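Local structure of metal transporter CNNM3 (Homo sapiens, 6DFD) at residues A[49-52]-A[53-56]; A[93-97]-A[98-102]; A[194-197]-A[198-202]. The protein is a membrane protein linked to magnesium transport, whose cyclic nucleotide-binding homology domain, as in its CNNM relatives, probably mediates dimerization and is needed for Mg2+ efflux. The protein carries 6 engineered substitutions. All coordinates share one frame; numbering follows the deposited sequence.

Contact 1. Residues A[49-52]-A[53-56]; sequences LLLA and TQRF
Residues 49-52 and 53-56 are two consecutive turns of helix 47-60, joined by the i to i+4 backbone ladder: Thr53 N bonds to Leu49 O, Gln54 N to Leu50 O, Arg55 N to Leu51 O and Phe56 N to Ala52 O, each at 2.9 Å. The bond from Arg55 is the straightest, with an N-H...O angle of 175°.

Leu49 O takes a second donor. Thr53 OG1 lies 2.8 Å from Leu49 O and gives it its proton, approaching from the opposite face of the carbonyl plane to Thr53 N. The chi1 of -59° makes this possible, because it sets OG1 beside the backbone N and turns the hydroxyl back along the helix. The hydroxyl of a buried residue is thus satisfied within its own helix, while Thr53 also packs against Leu78, Leu115 and Phe135.

On another side of the helix the branch CD1 of Leu51 touches two polar side chains of the next turn. It is 3.7 Å from Gln54 OE1, the two side chains running alongside each other in the same direction. CD1 also sits over one face of the Arg55 guanidinium, toward its rim, 3.7 Å from Arg55 NE. Arg55 is bent at chi2 (-57°), which folds its chain back over the preceding turn. Both polar ends find their main partner on the next helix: Arg55 NH1 forms a salt bridge with Glu71 OE2, and Gln54 NE2 donates to the same oxygen.

The arrangement is that of a mid-helix turn in the cyclic nucleotide-binding homology domain, its threonine hydroxyl returned to the i-4 carbonyl and its Thr53 and Gln54 side packed against helix 71-78.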
loop_
_atom_site.group_PDB
_atom_site.type_symbol
_atom_site.label_atom_id
_atom_site.label_comp_id
_atom_site.label_asym_id
_atom_site.label_seq_id
_atom_site.Cartn_x
_atom_site.Cartn_y
_atom_site.Cartn_z
ATOM N N LEU A 49 -10.959 5.320 21.029
ATOM C CA LEU A 49 -10.140 4.992 19.863
ATOM C C LEU A 49 -9.534 3.598 20.000
ATOM O O LEU A 49 -9.464 2.844 19.023
ATOM C CB LEU A 49 -9.043 6.045 19.667
ATOM C CG LEU A 49 -8.009 5.801 18.554
ATOM C CD1 LEU A 49 -8.665 5.656 17.175
ATOM C CD2 LEU A 49 -6.975 6.918 18.531
ATOM N N LEU A 50 -9.088 3.229 21.199
ATOM C CA LEU A 50 -8.567 1.878 21.365
ATOM C C LEU A 50 -9.670 0.843 21.217
ATOM O O LEU A 50 -9.425 -0.240 20.675
ATOM C CB LEU A 50 -7.863 1.739 22.713
ATOM C CG LEU A 50 -6.587 2.587 22.811
ATOM C CD1 LEU A 50 -5.907 2.408 24.166
ATOM C CD2 LEU A 50 -5.595 2.273 21.683
ATOM N N LEU A 51 -10.890 1.163 21.659
ATOM C CA LEU A 51 -12.017 0.260 21.427
ATOM C C LEU A 51 -12.316 0.124 19.938
ATOM O O LEU A 51 -12.560 -0.983 19.441
ATOM C CB LEU A 51 -13.250 0.768 22.173
ATOM C CG LEU A 51 -14.523 -0.072 22.071
ATOM C CD1 LEU A 51 -14.292 -1.507 22.558
ATOM C CD2 LEU A 51 -15.641 0.606 22.878
ATOM N N ALA A 52 -12.335 1.241 19.213
ATOM C CA ALA A 52 -12.536 1.179 17.767
ATOM C C ALA A 52 -11.445 0.353 17.105
ATOM O O ALA A 52 -11.704 -0.392 16.148
ATOM C CB ALA A 52 -12.547 2.584 17.176
ATOM N N THR A 53 -10.217 0.483 17.598
ATOM C CA THR A 53 -9.105 -0.273 17.042
ATOM C C THR A 53 -9.306 -1.764 17.284
ATOM O O THR A 53 -9.075 -2.588 16.390
ATOM C CB THR A 53 -7.797 0.212 17.659
ATOM O OG1 THR A 53 -7.612 1.619 17.392
ATOM C CG2 THR A 53 -6.613 -0.564 17.094
ATOM N N GLN A 54 -9.739 -2.127 18.491
ATOM C CA GLN A 54 -9.997 -3.533 18.794
ATOM C C GLN A 54 -11.097 -4.088 17.903
ATOM O O GLN A 54 -10.920 -5.140 17.278
ATOM C CB GLN A 54 -10.360 -3.701 20.267
ATOM C CG GLN A 54 -10.719 -5.130 20.644
ATOM C CD GLN A 54 -12.193 -5.356 20.577
ATOM O OE1 GLN A 54 -12.953 -4.737 21.317
ATOM N NE2 GLN A 54 -12.622 -6.226 19.672
ATOM N N ARG A 55 -12.240 -3.391 17.809
ATOM C CA ARG A 55 -13.317 -3.887 16.951
ATOM C C ARG A 55 -12.836 -4.050 15.517
ATOM O O ARG A 55 -13.168 -5.029 14.835
ATOM C CB ARG A 55 -14.516 -2.935 16.963
ATOM C CG ARG A 55 -15.091 -2.583 18.312
ATOM C CD ARG A 55 -15.515 -3.791 19.071
ATOM N NE ARG A 55 -16.427 -3.437 20.155
ATOM C CZ ARG A 55 -16.645 -4.201 21.217
ATOM N NH1 ARG A 55 -16.008 -5.359 21.343
ATOM N NH2 ARG A 55 -17.500 -3.809 22.154
ATOM N N PHE A 56 -12.082 -3.067 15.029
ATOM C CA PHE A 56 -11.579 -3.126 13.665
ATOM C C PHE A 56 -10.723 -4.361 13.455
ATOM O O PHE A 56 -10.931 -5.115 12.502
ATOM C CB PHE A 56 -10.768 -1.865 13.368
ATOM C CG PHE A 56 -10.131 -1.858 12.007
ATOM C CD1 PHE A 56 -10.867 -1.542 10.885
ATOM C CD2 PHE A 56 -8.792 -2.153 11.854
ATOM C CE1 PHE A 56 -10.274 -1.517 9.629
ATOM C CE2 PHE A 56 -8.196 -2.133 10.596
ATOM C CZ PHE A 56 -8.938 -1.809 9.490
#

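Contact 2. Residues A[93-97]-A[98-102]; sequences NRLAT and HHYLY
His99 folds back onto residues 93-96 in a local, side-chain-to-backbone contact, where the loop after strand 84-87 turns into strand 100-102. Asn93 to Ala96 form a type I beta turn, and the imidazole of His99 closes over it. Its ND1 donates to Arg94 O at 2.9 Å, nearly straight (170°). The oxygen lies in the ring plane, but ND1 stands above the plane of the carbonyl. One face of the same ring receives the methyl of Ala96 in a CH-pi contact, with CB 4.0 Å from the His99 ring centroid and almost on its normal. Outside the turn, NE2 accepts from Asp90 N and Phe89 stacks on the ring, which further fixes its rotation.

Backbone bonds from His99 N to Ala96 O (3.0 Å) and from Tyr100 N to Thr97 O (3.1 Å) tighten the chain into a 3-10 turn. The ring of Tyr100 lies with its edge along the successive carbonyls of Leu95, Ala96 and Thr97; Tyr100 CE1 is 3.5 Å from Leu95 O, and OH reaches Leu95 CD2 at 3.7 Å.

This is a beta turn running into a 3-10 turn at a strand entrance, followed by a classic beta bulge where Leu101 and Tyr102 face Val183.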
loop_
_atom_site.group_PDB
_atom_site.type_symbol
_atom_site.label_atom_id
_atom_site.label_comp_id
_atom_site.label_asym_id
_atom_site.label_seq_id
_atom_site.Cartn_x
_atom_site.Cartn_y
_atom_site.Cartn_z
ATOM N N ASN A 93 15.397 15.576 8.284
ATOM C CA ASN A 93 16.077 14.353 7.844
ATOM C C ASN A 93 15.001 13.308 7.553
ATOM O O ASN A 93 14.747 12.400 8.346
ATOM C CB ASN A 93 17.075 13.840 8.882
ATOM C CG ASN A 93 17.817 12.604 8.410
ATOM O OD1 ASN A 93 17.791 12.268 7.223
ATOM N ND2 ASN A 93 18.479 11.918 9.336
ATOM N N ARG A 94 14.383 13.432 6.376
ATOM C CA ARG A 94 13.217 12.618 6.047
ATOM C C ARG A 94 13.554 11.144 5.878
ATOM O O ARG A 94 12.655 10.308 5.961
ATOM C CB ARG A 94 12.552 13.163 4.782
ATOM C CG ARG A 94 12.136 14.622 4.947
ATOM C CD ARG A 94 11.471 15.225 3.719
ATOM N NE ARG A 94 11.019 16.575 4.049
ATOM C CZ ARG A 94 9.842 16.855 4.599
ATOM N NH1 ARG A 94 8.974 15.880 4.862
ATOM N NH2 ARG A 94 9.527 18.107 4.889
ATOM N N LEU A 95 14.820 10.796 5.661
ATOM C CA LEU A 95 15.204 9.400 5.517
ATOM C C LEU A 95 15.860 8.853 6.780
ATOM O O LEU A 95 16.572 7.845 6.716
ATOM C CB LEU A 95 16.126 9.231 4.309
ATOM C CG LEU A 95 15.553 9.676 2.958
ATOM C CD1 LEU A 95 16.545 9.388 1.844
ATOM C CD2 LEU A 95 14.217 9.011 2.652
ATOM N N ALA A 96 15.629 9.492 7.927
ATOM C CA ALA A 96 16.229 9.045 9.175
ATOM C C ALA A 96 15.826 7.609 9.480
ATOM O O ALA A 96 14.724 7.164 9.153
ATOM C CB ALA A 96 15.807 9.955 10.329
ATOM N N THR A 97 16.734 6.881 10.127
ATOM C CA THR A 97 16.498 5.460 10.352
ATOM C C THR A 97 15.223 5.219 11.150
ATOM O O THR A 97 14.488 4.264 10.877
ATOM C CB THR A 97 17.694 4.838 11.066
ATOM O OG1 THR A 97 18.016 5.623 12.219
ATOM C CG2 THR A 97 18.890 4.787 10.136
ATOM N N HIS A 98 14.945 6.057 12.150
ATOM C CA HIS A 98 13.767 5.812 12.984
ATOM C C HIS A 98 12.452 6.060 12.246
ATOM O O HIS A 98 11.383 5.773 12.801
ATOM C CB HIS A 98 13.846 6.672 14.252
ATOM C CG HIS A 98 13.568 8.127 14.028
ATOM N ND1 HIS A 98 14.487 8.986 13.465
ATOM C CD2 HIS A 98 12.477 8.878 14.314
ATOM C CE1 HIS A 98 13.969 10.200 13.400
ATOM N NE2 HIS A 98 12.752 10.163 13.912
ATOM N N HIS A 99 12.496 6.574 11.015
ATOM C CA HIS A 99 11.291 6.714 10.208
ATOM C C HIS A 99 10.848 5.408 9.563
ATOM O O HIS A 99 9.706 5.316 9.093
ATOM C CB HIS A 99 11.515 7.749 9.103
ATOM C CG HIS A 99 11.699 9.135 9.612
ATOM N ND1 HIS A 99 12.084 10.179 8.803
ATOM C CD2 HIS A 99 11.537 9.657 10.850
ATOM C CE1 HIS A 99 12.169 11.283 9.523
ATOM N NE2 HIS A 99 11.837 10.993 10.768
ATOM N N TYR A 100 11.711 4.400 9.522
ATOM C CA TYR A 100 11.393 3.156 8.831
ATOM C C TYR A 100 10.730 2.184 9.794
ATOM O O TYR A 100 11.304 1.835 10.831
ATOM C CB TYR A 100 12.645 2.529 8.221
ATOM C CG TYR A 100 13.140 3.315 7.036
ATOM C CD1 TYR A 100 13.951 4.415 7.215
ATOM C CD2 TYR A 100 12.763 2.975 5.742
ATOM C CE1 TYR A 100 14.399 5.157 6.138
ATOM C CE2 TYR A 100 13.207 3.713 4.656
ATOM C CZ TYR A 100 14.023 4.800 4.864
ATOM O OH TYR A 100 14.474 5.541 3.795
ATOM N N LEU A 101 9.529 1.743 9.438
ATOM C CA LEU A 101 8.825 0.709 10.187
ATOM C C LEU A 101 9.170 -0.687 9.687
ATOM O O LEU A 101 9.244 -1.636 10.481
ATOM C CB LEU A 101 7.318 0.935 10.083
ATOM C CG LEU A 101 6.787 2.312 10.490
ATOM C CD1 LEU A 101 5.261 2.334 10.395
ATOM C CD2 LEU A 101 7.251 2.682 11.892
ATOM N N TYR A 102 9.380 -0.824 8.379
ATOM C CA TYR A 102 9.772 -2.080 7.765
ATOM C C TYR A 102 10.776 -1.791 6.664
ATOM O O TYR A 102 10.724 -0.740 6.019
ATOM C CB TYR A 102 8.572 -2.824 7.179
ATOM C CG TYR A 102 7.566 -3.212 8.226
ATOM C CD1 TYR A 102 7.663 -4.426 8.887
ATOM C CD2 TYR A 102 6.528 -2.356 8.565
ATOM C CE1 TYR A 102 6.744 -4.787 9.855
ATOM C CE2 TYR A 102 5.602 -2.707 9.532
ATOM C CZ TYR A 102 5.721 -3.928 10.172
ATOM O OH TYR A 102 4.815 -4.295 11.142
#

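Contact 3. Residues A[194-197]-A[198-202]; sequences VTRL and QYLNA
Val194 meets Tyr199 at the point where strand 189-195 gives way to helix 196-207. Its CG1 crosses to Tyr199 CB at 4.0 Å, an apolar touch at the base of the ring's side chain.

Thr195 is the N-cap and forms a capping box with Gln198. Its OG1 accepts from Gln198 N at 3.1 Å, and in return the Gln198 side chain reaches back so that OE1 accepts from Thr195 N at 2.9 Å, in an almost straight bond (176°). The two bonds use different parts of each residue and secure both amides. Thr195 OG1 sits between its own backbone N and carbonyl carbon (chi1 69°), which points it at the first turn. The extended glutamine chain, its CG 3.1 Å from Thr195 OG1, lies close across the hydroxyl. Thr195 O also accepts from Tyr199 N, at 2.8 Å, beginning the regular helical ladder.

Arg196 O continues that ladder to Leu200 N, and the Arg196 side chain runs beside that of Leu200, CG to CD1 at 3.8 Å. Leu197 O follows with a bond from Asn201 N at 2.9 Å.

In the strand, Val194 pairs with Phe111 of strand 110-114 and packs on Leu77 of helix 71-78. Beyond the cap, Tyr199 sends its hydroxyl to Val63 O and rests on Met69, while Ala202 packs against Met69 and Val73, so the helix leaves the sheet with Tyr199 and Ala202 turned to Met69 and the start of helix 71-78.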
loop_
_atom_site.group_PDB
_atom_site.type_symbol
_atom_site.label_atom_id
_atom_site.label_comp_id
_atom_site.label_asym_id
_atom_site.label_seq_id
_atom_site.Cartn_x
_atom_site.Cartn_y
_atom_site.Cartn_z
ATOM N N VAL A 194 2.493 -4.605 17.821
ATOM C CA VAL A 194 2.332 -5.883 18.512
ATOM C C VAL A 194 3.441 -6.810 18.048
ATOM O O VAL A 194 3.527 -7.134 16.857
ATOM C CB VAL A 194 0.955 -6.504 18.257
ATOM C CG1 VAL A 194 0.854 -7.873 18.941
ATOM C CG2 VAL A 194 -0.116 -5.572 18.761
ATOM N N THR A 195 4.291 -7.228 18.982
ATOM C CA THR A 195 5.347 -8.161 18.649
ATOM C C THR A 195 4.811 -9.586 18.645
ATOM O O THR A 195 3.745 -9.888 19.192
ATOM C CB THR A 195 6.516 -8.064 19.634
ATOM O OG1 THR A 195 6.113 -8.562 20.915
ATOM C CG2 THR A 195 6.998 -6.619 19.779
ATOM N N ARG A 196 5.578 -10.468 18.016
ATOM C CA ARG A 196 5.201 -11.873 17.985
ATOM C C ARG A 196 5.067 -12.431 19.396
ATOM O O ARG A 196 4.132 -13.182 19.686
ATOM C CB ARG A 196 6.230 -12.662 17.181
ATOM C CG ARG A 196 5.933 -14.149 17.078
ATOM C CD ARG A 196 6.800 -14.819 16.021
ATOM N NE ARG A 196 8.190 -14.369 16.078
ATOM C CZ ARG A 196 9.167 -14.839 15.308
ATOM N NH1 ARG A 196 8.920 -15.787 14.412
ATOM N NH2 ARG A 196 10.398 -14.362 15.437
ATOM N N LEU A 197 5.992 -12.073 20.292
ATOM C CA LEU A 197 5.915 -12.584 21.656
ATOM C C LEU A 197 4.687 -12.040 22.373
ATOM O O LEU A 197 4.026 -12.766 23.117
ATOM C CB LEU A 197 7.185 -12.234 22.433
ATOM C CG LEU A 197 8.435 -13.059 22.119
ATOM C CD1 LEU A 197 9.616 -12.566 22.948
ATOM C CD2 LEU A 197 8.201 -14.543 22.373
ATOM N N GLN A 198 4.361 -10.766 22.160
ATOM C CA GLN A 198 3.157 -10.217 22.779
ATOM C C GLN A 198 1.909 -10.892 22.229
ATOM O O GLN A 198 0.967 -11.190 22.974
ATOM C CB GLN A 198 3.085 -8.715 22.548
ATOM C CG GLN A 198 4.151 -7.914 23.261
ATOM C CD GLN A 198 4.170 -6.468 22.796
ATOM O OE1 GLN A 198 3.931 -6.178 21.626
ATOM N NE2 GLN A 198 4.438 -5.553 23.717
ATOM N N TYR A 199 1.885 -11.139 20.921
ATOM C CA TYR A 199 0.745 -11.817 20.312
ATOM C C TYR A 199 0.575 -13.218 20.887
ATOM O O TYR A 199 -0.509 -13.578 21.361
ATOM C CB TYR A 199 0.934 -11.867 18.794
ATOM C CG TYR A 199 -0.128 -12.656 18.073
ATOM C CD1 TYR A 199 -1.398 -12.121 17.866
ATOM C CD2 TYR A 199 0.130 -13.928 17.597
ATOM C CE1 TYR A 199 -2.372 -12.836 17.209
ATOM C CE2 TYR A 199 -0.842 -14.651 16.939
ATOM C CZ TYR A 199 -2.090 -14.098 16.742
ATOM O OH TYR A 199 -3.069 -14.827 16.093
ATOM N N LEU A 200 1.638 -14.021 20.863
ATOM C CA LEU A 200 1.547 -15.394 21.356
ATOM C C LEU A 200 1.202 -15.430 22.842
ATOM O O LEU A 200 0.437 -16.297 23.292
ATOM C CB LEU A 200 2.861 -16.129 21.089
ATOM C CG LEU A 200 3.282 -16.202 19.618
ATOM C CD1 LEU A 200 4.658 -16.837 19.484
ATOM C CD2 LEU A 200 2.263 -16.958 18.776
ATOM N N ASN A 201 1.766 -14.503 23.622
ATOM C CA ASN A 201 1.386 -14.402 25.027
ATOM C C ASN A 201 -0.100 -14.123 25.161
ATOM O O ASN A 201 -0.772 -14.691 26.030
ATOM C CB ASN A 201 2.195 -13.307 25.722
ATOM C CG ASN A 201 3.626 -13.727 25.997
ATOM O OD1 ASN A 201 3.897 -14.898 26.261
ATOM N ND2 ASN A 201 4.548 -12.773 25.936
ATOM N N ALA A 202 -0.632 -13.248 24.304
ATOM C CA ALA A 202 -2.060 -12.961 24.328
ATOM C C ALA A 202 -2.879 -14.182 23.934
ATOM O O ALA A 202 -3.951 -14.421 24.499
ATOM C CB ALA A 202 -2.374 -11.779 23.408
#

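In the fold
All three contacts are partly buried and none touches another. Contacts 1 and 3 belong to the helical part of the domain: both flank helix 71-78, which meets contact 1 through Leu74, Leu75 and Leu78 and contact 3 through Val73 and Leu77. Contact 2 lies on the opposite side of the chain's centre from contact 1, about 27 Å away between centres, at the edge strand of the other sheet, and is the most exposed. Their chemistry follows their place: contact 1 is mid-helix, with a hydroxyl supplementing the ladder; contact 3 starts a helix with a reciprocal side-chain cap, Thr195 and Gln198 each accepting the other's amide; contact 2, without regular helix, adds an imidazole to the backbone bonds of its turns.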